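PDB 5N1P: peptidoglycan-N-acetylglucosamine deacetylase BC_1974 from Bacillus cereus, which removes the acetyl group from N-acetylglucosamine residues of peptidoglycan by metal-dependent hydrolysis, releasing acetate. Local coordinates for residues Y5-D10 and L95-Y100; K155-I160 and S194-N199; N21-H26 and E52-G57. All coordinates share one frame; numbering follows the deposited sequence.

In the fold
All three contacts gather round one parallel sheet of the CE4 fold. Contact 1 is central: its centre lies about 3 Å from that of the chain, and it holds Asp-9, Asp-10 and the inhibitor beside the zinc ion. Contact 2 lies about 12 Å from it, centre to centre, on the neighbouring strand 157-163. Its Val-159 packs on Arg-97 of contact 1, Val-159 CG1 being 3.7 Å from Arg-97 NH2. Contact 3, about 15 Å from contact 1 between centres, is remote from the catalytic centre, although its Tyr-55 OH hydrogen-bonds Leu-95 N of contact 1 at 3.1 Å. Contacts 2 and 3 do not touch; their nearest atoms are about 8 Å apart.

Contact 1. Residues Y5-D10 and L95-Y100; sequences YLTFDD and LTRPPY. With ZN (zinc ion), chain F; 8GK (~{N}-oxidanylnaphthalene-1-carboxamide), chain E.
Arg-97 reaches Thr-7 and Asp-9, joining two signature motifs of the CE4 (NodB) fold: TFDD at the end of strand 2-9 and RPPY just after strand 95-96. Bends at chi2 and chi3 (77° and 50°) fold the arginine past the Asp-9 carboxylate and bring its guanidinium end-on to Thr-7. There NH1 and NH2 both donate to Thr-7 OG1, at 2.9 and 3.0 Å, with the oxygen in the guanidinium plane. The same hydroxyl bonds to Ile-160 O on the next strand, so three bonds grip it in a buried setting. NH1 also forms a salt bridge with Asp-9: the bond to OD1, at 2.9 Å, is bent and weak, OD2 is a longer, weak partner, and the carboxylate and guanidinium planes stand 55° apart. This is consistent with Arg-97, itself tied through NE to Trp-122 O, orienting Asp-9, the inferred proton acceptor. The backbone O of Arg-97 bonds to ND1 of the zinc ligand His-59. Asp-10 OD1 joins His-59 and His-63 on the zinc ion, which the hydroxamate chelates through O12 and O14. Tyr-100 N donates to O12 of the inhibitor at 3.0 Å, and Asp-9 OD2 lies 2.8 Å from O14.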
loop_
_atom_site.group_PDB
_atom_site.type_symbol
_atom_site.label_atom_id
_atom_site.label_comp_id
_atom_site.label_asym_id
_atom_site.label_seq_id
_atom_site.Cartn_x
_atom_site.Cartn_y
_atom_site.Cartn_z
ATOM N N TYR A 5 8.929 -4.738 -0.164
ATOM C CA TYR A 5 7.741 -4.214 -0.820
ATOM C C TYR A 5 7.273 -2.948 -0.127
ATOM O O TYR A 5 6.599 -3.004 0.911
ATOM C CB TYR A 5 6.618 -5.253 -0.816
ATOM C CG TYR A 5 6.944 -6.512 -1.579
ATOM C CD1 TYR A 5 6.559 -6.658 -2.907
ATOM C CD2 TYR A 5 7.636 -7.561 -0.969
ATOM C CE1 TYR A 5 6.861 -7.807 -3.611
ATOM C CE2 TYR A 5 7.936 -8.716 -1.666
ATOM C CZ TYR A 5 7.540 -8.831 -2.988
ATOM O OH TYR A 5 7.837 -9.972 -3.691
ATOM N N LEU A 6 7.666 -1.805 -0.669
ATOM C CA LEU A 6 7.176 -0.539 -0.159
ATOM C C LEU A 6 5.726 -0.412 -0.564
ATOM O O LEU A 6 5.399 -0.584 -1.740
ATOM C CB LEU A 6 7.967 0.635 -0.718
ATOM C CG LEU A 6 9.332 0.957 -0.133
ATOM C CD1 LEU A 6 9.976 2.082 -0.914
ATOM C CD2 LEU A 6 9.184 1.333 1.340
ATOM N N THR A 7 4.856 -0.114 0.386
ATOM C CA THR A 7 3.441 0.087 0.053
ATOM C C THR A 7 2.957 1.427 0.595
ATOM O O THR A 7 3.319 1.840 1.705
ATOM C CB THR A 7 2.522 -1.055 0.585
ATOM O OG1 THR A 7 2.411 -0.997 2.023
ATOM C CG2 THR A 7 3.059 -2.431 0.158
ATOM N N PHE A 8 2.149 2.113 -0.206
ATOM C CA PHE A 8 1.711 3.461 0.128
ATOM C C PHE A 8 0.203 3.523 0.082
ATOM O O PHE A 8 -0.389 3.291 -0.965
ATOM C CB PHE A 8 2.300 4.485 -0.841
ATOM C CG PHE A 8 3.792 4.524 -0.833
ATOM C CD1 PHE A 8 4.459 5.262 0.128
ATOM C CD2 PHE A 8 4.527 3.787 -1.756
ATOM C CE1 PHE A 8 5.858 5.294 0.163
ATOM C CE2 PHE A 8 5.925 3.812 -1.731
ATOM C CZ PHE A 8 6.586 4.561 -0.761
ATOM N N ASP A 9 -0.398 3.856 1.216
ATOM C CA ASP A 9 -1.852 3.905 1.384
ATOM C C ASP A 9 -2.427 5.321 1.346
ATOM O O ASP A 9 -1.745 6.289 1.699
ATOM C CB ASP A 9 -2.262 3.309 2.738
ATOM C CG ASP A 9 -2.127 1.799 2.809
ATOM O OD1 ASP A 9 -1.687 1.178 1.832
ATOM O OD2 ASP A 9 -2.467 1.235 3.890
ATOM N N ASP A 10 -3.699 5.397 0.951
ATOM C CA ASP A 10 -4.620 6.526 1.174
ATOM C C ASP A 10 -4.587 7.559 0.048
ATOM O O ASP A 10 -5.336 8.537 0.094
ATOM C CB ASP A 10 -4.385 7.259 2.512
ATOM C CG ASP A 10 -4.577 6.373 3.750
ATOM O OD1 ASP A 10 -5.131 5.261 3.660
ATOM O OD2 ASP A 10 -4.187 6.818 4.853
ATOM N N LEU A 95 -5.626 -7.027 -5.776
ATOM C CA LEU A 95 -5.124 -6.895 -4.405
ATOM C C LEU A 95 -5.749 -5.721 -3.665
ATOM O O LEU A 95 -5.797 -4.596 -4.166
ATOM C CB LEU A 95 -3.599 -6.759 -4.409
ATOM C CG LEU A 95 -2.937 -6.804 -3.026
ATOM C CD1 LEU A 95 -3.141 -8.175 -2.363
ATOM C CD2 LEU A 95 -1.457 -6.462 -3.179
ATOM N N THR A 96 -6.226 -5.998 -2.457
ATOM C CA THR A 96 -6.788 -4.991 -1.581
ATOM C C THR A 96 -5.939 -4.885 -0.313
ATOM O O THR A 96 -5.295 -5.845 0.099
ATOM C CB THR A 96 -8.243 -5.322 -1.180
ATOM O OG1 THR A 96 -8.251 -6.449 -0.282
ATOM C CG2 THR A 96 -9.059 -5.665 -2.408
ATOM N N ARG A 97 -5.937 -3.696 0.263
ATOM C CA ARG A 97 -5.304 -3.429 1.563
ATOM C C ARG A 97 -6.410 -2.935 2.491
ATOM O O ARG A 97 -7.042 -1.917 2.224
ATOM C CB ARG A 97 -4.178 -2.404 1.382
ATOM C CG ARG A 97 -3.777 -1.543 2.574
ATOM C CD ARG A 97 -2.914 -2.264 3.604
ATOM N NE ARG A 97 -1.738 -2.996 3.140
ATOM C CZ ARG A 97 -0.540 -2.465 2.884
ATOM N NH1 ARG A 97 -0.360 -1.148 2.923
ATOM N NH2 ARG A 97 0.476 -3.253 2.532
ATOM N N PRO A 98 -6.690 -3.682 3.571
ATOM C CA PRO A 98 -7.811 -3.266 4.427
ATOM C C PRO A 98 -7.508 -2.003 5.214
ATOM O O PRO A 98 -6.478 -1.923 5.880
ATOM C CB PRO A 98 -7.995 -4.442 5.408
ATOM C CG PRO A 98 -7.211 -5.576 4.830
ATOM C CD PRO A 98 -6.109 -4.973 3.985
ATOM N N PRO A 99 -8.411 -1.019 5.154
ATOM C CA PRO A 99 -8.273 0.067 6.118
ATOM C C PRO A 99 -8.242 -0.487 7.550
ATOM O O PRO A 99 -9.047 -1.349 7.891
ATOM C CB PRO A 99 -9.520 0.906 5.865
ATOM C CG PRO A 99 -9.809 0.699 4.405
ATOM C CD PRO A 99 -9.452 -0.747 4.149
ATOM N N TYR A 100 -7.301 0.000 8.353
ATOM C CA TYR A 100 -7.104 -0.423 9.747
ATOM C C TYR A 100 -6.583 -1.857 9.863
ATOM O O TYR A 100 -6.494 -2.406 10.970
ATOM C CB TYR A 100 -8.394 -0.247 10.572
ATOM C CG TYR A 100 -8.974 1.130 10.376
ATOM C CD1 TYR A 100 -8.369 2.254 10.947
ATOM C CD2 TYR A 100 -10.086 1.322 9.579
ATOM C CE1 TYR A 100 -8.886 3.526 10.736
ATOM C CE2 TYR A 100 -10.601 2.583 9.362
ATOM C CZ TYR A 100 -9.996 3.679 9.939
ATOM O OH TYR A 100 -10.516 4.934 9.697
HETATM ZN ZN ZN F . -5.663 3.851 5.200
HETATM C C1 8GK E . -4.532 2.021 7.325
HETATM C C2 8GK E . -4.386 1.746 8.785
HETATM C C3 8GK E . -4.861 2.691 9.682
HETATM C C4 8GK E . -4.758 2.456 11.049
HETATM C C5 8GK E . -4.192 1.271 11.519
HETATM C C6 8GK E . -3.720 0.324 10.617
HETATM C C7 8GK E . -3.823 0.562 9.248
HETATM C C8 8GK E . -5.230 3.415 11.935
HETATM C C9 8GK E . -5.796 4.600 11.471
HETATM C C10 8GK E . -5.895 4.833 10.104
HETATM C C11 8GK E . -5.428 3.874 9.215
HETATM O O12 8GK E . -5.663 2.031 6.882
HETATM N N13 8GK E . -3.480 2.279 6.549
HETATM O O14 8GK E . -3.675 3.170 5.495
HETATM O O HOH W 1 -4.897 5.374 6.737
#

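Contact 2. Residues K155-I160 and S194-N199; sequences KPQEVI and SHFPVN
A small side-chain contact, one amide over an aromatic face and one valine pair, lays the C-terminal loop 194-199 against the start of strand 157-163, the end away from the active-site His-163. Gln-157 and Phe-196 approach from opposite directions. The amide nitrogen NE2 of Gln-157 stands over one face of the Phe-196 ring, 3.5 Å from CE1 and displaced toward the rim, with amide and ring planes inclined by 46°. The CB of Phe-196 already points toward the strand, and a chi1 of 59° sets CG astride N and C, with a ring face presented to the amide. Two residues farther along each segment, Val-159 CG2 meets both methyls of Val-198, CG1 and CG2, each at 4.1 Å, a buried and purely apolar touch. Glu-158 between them points away, and on that other side its OE2 takes a hydrogen bond from Lys-155 N and a salt bridge from Lys-155 NZ, both 2.9 Å. Trp-122 meets Phe-196 edge-to-face and donates through NE1 to its carbonyl, a second tie on the loop. Strand 157-163 itself runs between strands 2-9 and 126-127, and Val-159 packs there on Thr-7 of strand 2-9.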
loop_
_atom_site.group_PDB
_atom_site.type_symbol
_atom_site.label_atom_id
_atom_site.label_comp_id
_atom_site.label_asym_id
_atom_site.label_seq_id
_atom_site.Cartn_x
_atom_site.Cartn_y
_atom_site.Cartn_z
ATOM N N LYS A 155 13.547 -10.073 7.730
ATOM C CA LYS A 155 13.092 -11.226 6.946
ATOM C C LYS A 155 13.412 -11.082 5.456
ATOM O O LYS A 155 13.597 -9.963 4.967
ATOM C CB LYS A 155 11.581 -11.421 7.125
ATOM C CG LYS A 155 11.094 -11.341 8.556
ATOM C CD LYS A 155 9.580 -11.210 8.597
ATOM C CE LYS A 155 9.139 -10.539 9.884
ATOM N NZ LYS A 155 9.900 -9.277 10.108
ATOM N N PRO A 156 13.469 -12.216 4.728
ATOM C CA PRO A 156 13.712 -12.209 3.279
ATOM C C PRO A 156 12.685 -11.374 2.518
ATOM O O PRO A 156 13.047 -10.704 1.554
ATOM C CB PRO A 156 13.592 -13.687 2.897
ATOM C CG PRO A 156 13.942 -14.417 4.132
ATOM C CD PRO A 156 13.401 -13.591 5.257
ATOM N N GLN A 157 11.427 -11.437 2.945
ATOM C CA GLN A 157 10.371 -10.590 2.391
ATOM C C GLN A 157 9.811 -9.680 3.470
ATOM O O GLN A 157 9.426 -10.144 4.543
ATOM C CB GLN A 157 9.243 -11.429 1.795
ATOM C CG GLN A 157 9.659 -12.318 0.650
ATOM C CD GLN A 157 9.203 -13.743 0.853
ATOM O OE1 GLN A 157 9.756 -14.467 1.684
ATOM N NE2 GLN A 157 8.186 -14.153 0.103
ATOM N N GLU A 158 9.783 -8.381 3.194
ATOM C CA GLU A 158 9.172 -7.429 4.106
ATOM C C GLU A 158 8.197 -6.556 3.344
ATOM O O GLU A 158 8.496 -6.100 2.238
ATOM C CB GLU A 158 10.223 -6.555 4.785
ATOM C CG GLU A 158 11.209 -7.319 5.671
ATOM C CD GLU A 158 10.668 -7.613 7.065
ATOM O OE1 GLU A 158 9.467 -7.387 7.320
ATOM O OE2 GLU A 158 11.453 -8.076 7.921
ATOM N N VAL A 159 7.024 -6.333 3.926
ATOM C CA VAL A 159 6.012 -5.463 3.329
ATOM C C VAL A 159 5.850 -4.258 4.229
ATOM O O VAL A 159 5.474 -4.393 5.389
ATOM C CB VAL A 159 4.669 -6.187 3.154
ATOM C CG1 VAL A 159 3.604 -5.240 2.592
ATOM C CG2 VAL A 159 4.860 -7.411 2.265
ATOM N N ILE A 160 6.175 -3.083 3.706
ATOM C CA ILE A 160 6.308 -1.892 4.532
ATOM C C ILE A 160 5.123 -0.942 4.366
ATOM O O ILE A 160 4.821 -0.511 3.250
ATOM C CB ILE A 160 7.602 -1.146 4.190
ATOM C CG1 ILE A 160 8.803 -2.078 4.395
ATOM C CG2 ILE A 160 7.717 0.114 5.030
ATOM C CD1 ILE A 160 10.023 -1.658 3.616
ATOM N N SER A 194 2.468 -13.669 -8.910
ATOM C CA SER A 194 3.445 -14.147 -7.930
ATOM C C SER A 194 2.961 -13.921 -6.506
ATOM O O SER A 194 3.767 -13.691 -5.599
ATOM C CB SER A 194 4.793 -13.446 -8.118
ATOM O OG SER A 194 5.314 -13.685 -9.412
ATOM N N HIS A 195 1.646 -13.970 -6.317
ATOM C CA HIS A 195 1.060 -13.739 -4.997
ATOM C C HIS A 195 1.612 -14.683 -3.939
ATOM O O HIS A 195 1.782 -15.869 -4.191
ATOM C CB HIS A 195 -0.459 -13.898 -5.046
ATOM C CG HIS A 195 -1.121 -13.683 -3.722
ATOM N ND1 HIS A 195 -1.370 -12.426 -3.216
ATOM C CD2 HIS A 195 -1.572 -14.562 -2.794
ATOM C CE1 HIS A 195 -1.940 -12.539 -2.028
ATOM N NE2 HIS A 195 -2.081 -13.825 -1.753
ATOM N N PHE A 196 1.901 -14.139 -2.762
ATOM C CA PHE A 196 2.109 -14.952 -1.571
ATOM C C PHE A 196 1.354 -14.269 -0.443
ATOM O O PHE A 196 1.210 -13.045 -0.442
ATOM C CB PHE A 196 3.604 -15.125 -1.253
ATOM C CG PHE A 196 4.338 -13.837 -1.026
ATOM C CD1 PHE A 196 4.583 -13.375 0.259
ATOM C CD2 PHE A 196 4.797 -13.089 -2.097
ATOM C CE1 PHE A 196 5.271 -12.185 0.461
ATOM C CE2 PHE A 196 5.474 -11.895 -1.900
ATOM C CZ PHE A 196 5.712 -11.446 -0.618
ATOM N N PRO A 197 0.827 -15.059 0.500
ATOM C CA PRO A 197 -0.009 -14.475 1.553
ATOM C C PRO A 197 0.779 -13.620 2.544
ATOM O O PRO A 197 1.840 -14.020 3.048
ATOM C CB PRO A 197 -0.609 -15.697 2.256
ATOM C CG PRO A 197 -0.439 -16.832 1.293
ATOM C CD PRO A 197 0.828 -16.530 0.547
ATOM N N VAL A 198 0.257 -12.421 2.780
ATOM C CA VAL A 198 0.742 -11.518 3.817
ATOM C C VAL A 198 -0.481 -10.916 4.484
ATOM O O VAL A 198 -0.955 -9.848 4.096
ATOM C CB VAL A 198 1.637 -10.386 3.269
ATOM C CG1 VAL A 198 2.184 -9.541 4.439
ATOM C CG2 VAL A 198 2.783 -10.965 2.472
ATOM N N ASN A 199 -1.018 -11.616 5.474
ATOM C CA ASN A 199 -2.164 -11.060 6.187
ATOM C C ASN A 199 -2.166 -11.527 7.636
ATOM O O ASN A 199 -1.608 -12.576 7.971
ATOM C CB ASN A 199 -3.491 -11.402 5.477
ATOM C CG ASN A 199 -3.837 -12.880 5.513
ATOM O OD1 ASN A 199 -4.319 -13.395 6.528
ATOM N ND2 ASN A 199 -3.618 -13.566 4.397
#

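Contact 3. Residues N21-H26 and E52-G57; sequences NTLKQH and EGHYVG
Lys-24 and Leu-23 of helix 16-25 meet Glu-52 and His-54, which lead from helix 43-51 into strand 55-58. The contact joins successive beta-alpha units of the deacetylase fold: helix 16-25 bridges the parallel strands 2-9 and 31-34, and helix 43-51 precedes the next strand, 55-58. The charged part lies at the rim. Lys-24 runs straight until a bend at chi3 (-65°) turns its end onto the Glu-52 carboxylate, roughly at a right angle to that side chain. NZ forms a salt bridge with OE2 at 3.3 Å, a long separation whose hydrogen bond is weak, while CE rests 3.5 Å from Glu-52 OE1. Arg-48 is the stronger partner of this carboxylate: its NE pairs with Glu-52 OE2 and its NH2 bonds to Asn-21 OD1, a second link between the two helices. The van der Waals part is buried: Leu-23 crosses His-54 so that CD1 lies 3.8 Å and CB 4.0 Å from His-54 CE1. A bond between His-54 ND1 and Ala-30 N fixes the imidazole, and Glu-52 O sits over one of its faces. Gly-53, with phi at 95°, closes helix 43-51 in a Schellman motif through His-54 N to Glu-49 O and Gly-53 N to Asn-50 O. Near the C-terminal part of helix 16-25, His-26 ND1 donates almost straight (174°) to Thr-22 O at 2.9 Å, the oxygen lying in the imidazole plane.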
loop_
_atom_site.group_PDB
_atom_site.type_symbol
_atom_site.label_atom_id
_atom_site.label_comp_id
_atom_site.label_asym_id
_atom_site.label_seq_id
_atom_site.Cartn_x
_atom_site.Cartn_y
_atom_site.Cartn_z
ATOM N N ASN A 21 8.801 10.319 -8.614
ATOM C CA ASN A 21 10.082 10.763 -9.148
ATOM C C ASN A 21 11.233 10.192 -8.327
ATOM O O ASN A 21 12.248 9.769 -8.873
ATOM C CB ASN A 21 10.143 12.286 -9.192
ATOM C CG ASN A 21 9.153 12.876 -10.185
ATOM O OD1 ASN A 21 8.748 12.211 -11.141
ATOM N ND2 ASN A 21 8.756 14.123 -9.961
ATOM N N THR A 22 11.052 10.147 -7.011
ATOM C CA THR A 22 12.067 9.594 -6.125
ATOM C C THR A 22 12.271 8.102 -6.395
ATOM O O THR A 22 13.405 7.628 -6.483
ATOM C CB THR A 22 11.688 9.829 -4.646
ATOM O OG1 THR A 22 11.672 11.242 -4.391
ATOM C CG2 THR A 22 12.688 9.156 -3.708
ATOM N N LEU A 23 11.170 7.367 -6.548
ATOM C CA LEU A 23 11.248 5.940 -6.837
ATOM C C LEU A 23 11.968 5.686 -8.168
ATOM O O LEU A 23 12.823 4.801 -8.265
ATOM C CB LEU A 23 9.844 5.327 -6.856
ATOM C CG LEU A 23 9.166 5.306 -5.476
ATOM C CD1 LEU A 23 7.690 4.948 -5.600
ATOM C CD2 LEU A 23 9.898 4.332 -4.553
ATOM N N LYS A 24 11.637 6.484 -9.180
ATOM C CA LYS A 24 12.252 6.344 -10.500
ATOM C C LYS A 24 13.752 6.627 -10.464
ATOM O O LYS A 24 14.535 5.924 -11.107
ATOM C CB LYS A 24 11.573 7.273 -11.509
ATOM C CG LYS A 24 12.104 7.122 -12.931
ATOM C CD LYS A 24 11.452 8.112 -13.877
ATOM C CE LYS A 24 9.964 7.842 -14.028
ATOM N NZ LYS A 24 9.352 8.714 -15.070
ATOM N N GLN A 25 14.148 7.647 -9.707
ATOM C CA GLN A 25 15.558 8.029 -9.578
ATOM C C GLN A 25 16.401 6.951 -8.892
ATOM O O GLN A 25 17.627 6.925 -9.043
ATOM C CB GLN A 25 15.669 9.352 -8.819
ATOM C CG GLN A 25 15.258 10.564 -9.654
ATOM C CD GLN A 25 14.929 11.785 -8.814
ATOM O OE1 GLN A 25 15.145 11.794 -7.603
ATOM N NE2 GLN A 25 14.407 12.824 -9.457
ATOM N N HIS A 26 15.743 6.058 -8.154
ATOM C CA HIS A 26 16.434 4.934 -7.516
ATOM C C HIS A 26 16.049 3.596 -8.148
ATOM O O HIS A 26 16.376 2.540 -7.606
ATOM C CB HIS A 26 16.133 4.884 -6.015
ATOM C CG HIS A 26 16.647 6.061 -5.247
ATOM N ND1 HIS A 26 15.959 7.254 -5.162
ATOM C CD2 HIS A 26 17.773 6.225 -4.514
ATOM C CE1 HIS A 26 16.643 8.102 -4.417
ATOM N NE2 HIS A 26 17.749 7.503 -4.012
ATOM N N GLU A 52 4.525 3.450 -14.609
ATOM C CA GLU A 52 5.928 3.470 -14.210
ATOM C C GLU A 52 6.317 2.223 -13.428
ATOM O O GLU A 52 7.341 2.199 -12.750
ATOM C CB GLU A 52 6.228 4.757 -13.427
ATOM C CG GLU A 52 5.992 5.971 -14.339
ATOM C CD GLU A 52 6.350 7.312 -13.727
ATOM O OE1 GLU A 52 6.826 7.354 -12.582
ATOM O OE2 GLU A 52 6.159 8.336 -14.419
ATOM N N GLY A 53 5.503 1.179 -13.559
ATOM C CA GLY A 53 5.876 -0.139 -13.087
ATOM C C GLY A 53 5.398 -0.493 -11.699
ATOM O O GLY A 53 5.731 -1.555 -11.171
ATOM N N HIS A 54 4.618 0.390 -11.088
ATOM C CA HIS A 54 4.154 0.126 -9.738
ATOM C C HIS A 54 2.835 -0.604 -9.765
ATOM O O HIS A 54 2.091 -0.526 -10.737
ATOM C CB HIS A 54 4.020 1.434 -8.957
ATOM C CG HIS A 54 5.241 2.287 -9.056
ATOM N ND1 HIS A 54 6.433 1.946 -8.457
ATOM C CD2 HIS A 54 5.462 3.442 -9.726
ATOM C CE1 HIS A 54 7.339 2.874 -8.736
ATOM N NE2 HIS A 54 6.775 3.784 -9.507
ATOM N N TYR A 55 2.549 -1.319 -8.691
ATOM C CA TYR A 55 1.257 -1.968 -8.591
ATOM C C TYR A 55 0.224 -1.011 -7.999
ATOM O O TYR A 55 0.471 -0.392 -6.983
ATOM C CB TYR A 55 1.341 -3.229 -7.730
ATOM C CG TYR A 55 0.038 -3.986 -7.759
ATOM C CD1 TYR A 55 -0.946 -3.735 -6.805
ATOM C CD2 TYR A 55 -0.218 -4.924 -8.739
ATOM C CE1 TYR A 55 -2.161 -4.413 -6.836
ATOM C CE2 TYR A 55 -1.431 -5.622 -8.776
ATOM C CZ TYR A 55 -2.381 -5.362 -7.817
ATOM O OH TYR A 55 -3.578 -6.050 -7.842
ATOM N N VAL A 56 -0.929 -0.912 -8.654
ATOM C CA VAL A 56 -2.042 -0.120 -8.147
ATOM C C VAL A 56 -3.170 -1.035 -7.673
ATOM O O VAL A 56 -3.741 -1.788 -8.456
ATOM C CB VAL A 56 -2.589 0.834 -9.208
ATOM C CG1 VAL A 56 -3.788 1.558 -8.665
ATOM C CG2 VAL A 56 -1.492 1.815 -9.643
ATOM N N GLY A 57 -3.463 -0.962 -6.381
ATOM C CA GLY A 57 -4.532 -1.752 -5.782
ATOM C C GLY A 57 -5.521 -0.881 -5.032
ATOM O O GLY A 57 -5.460 0.346 -5.095
#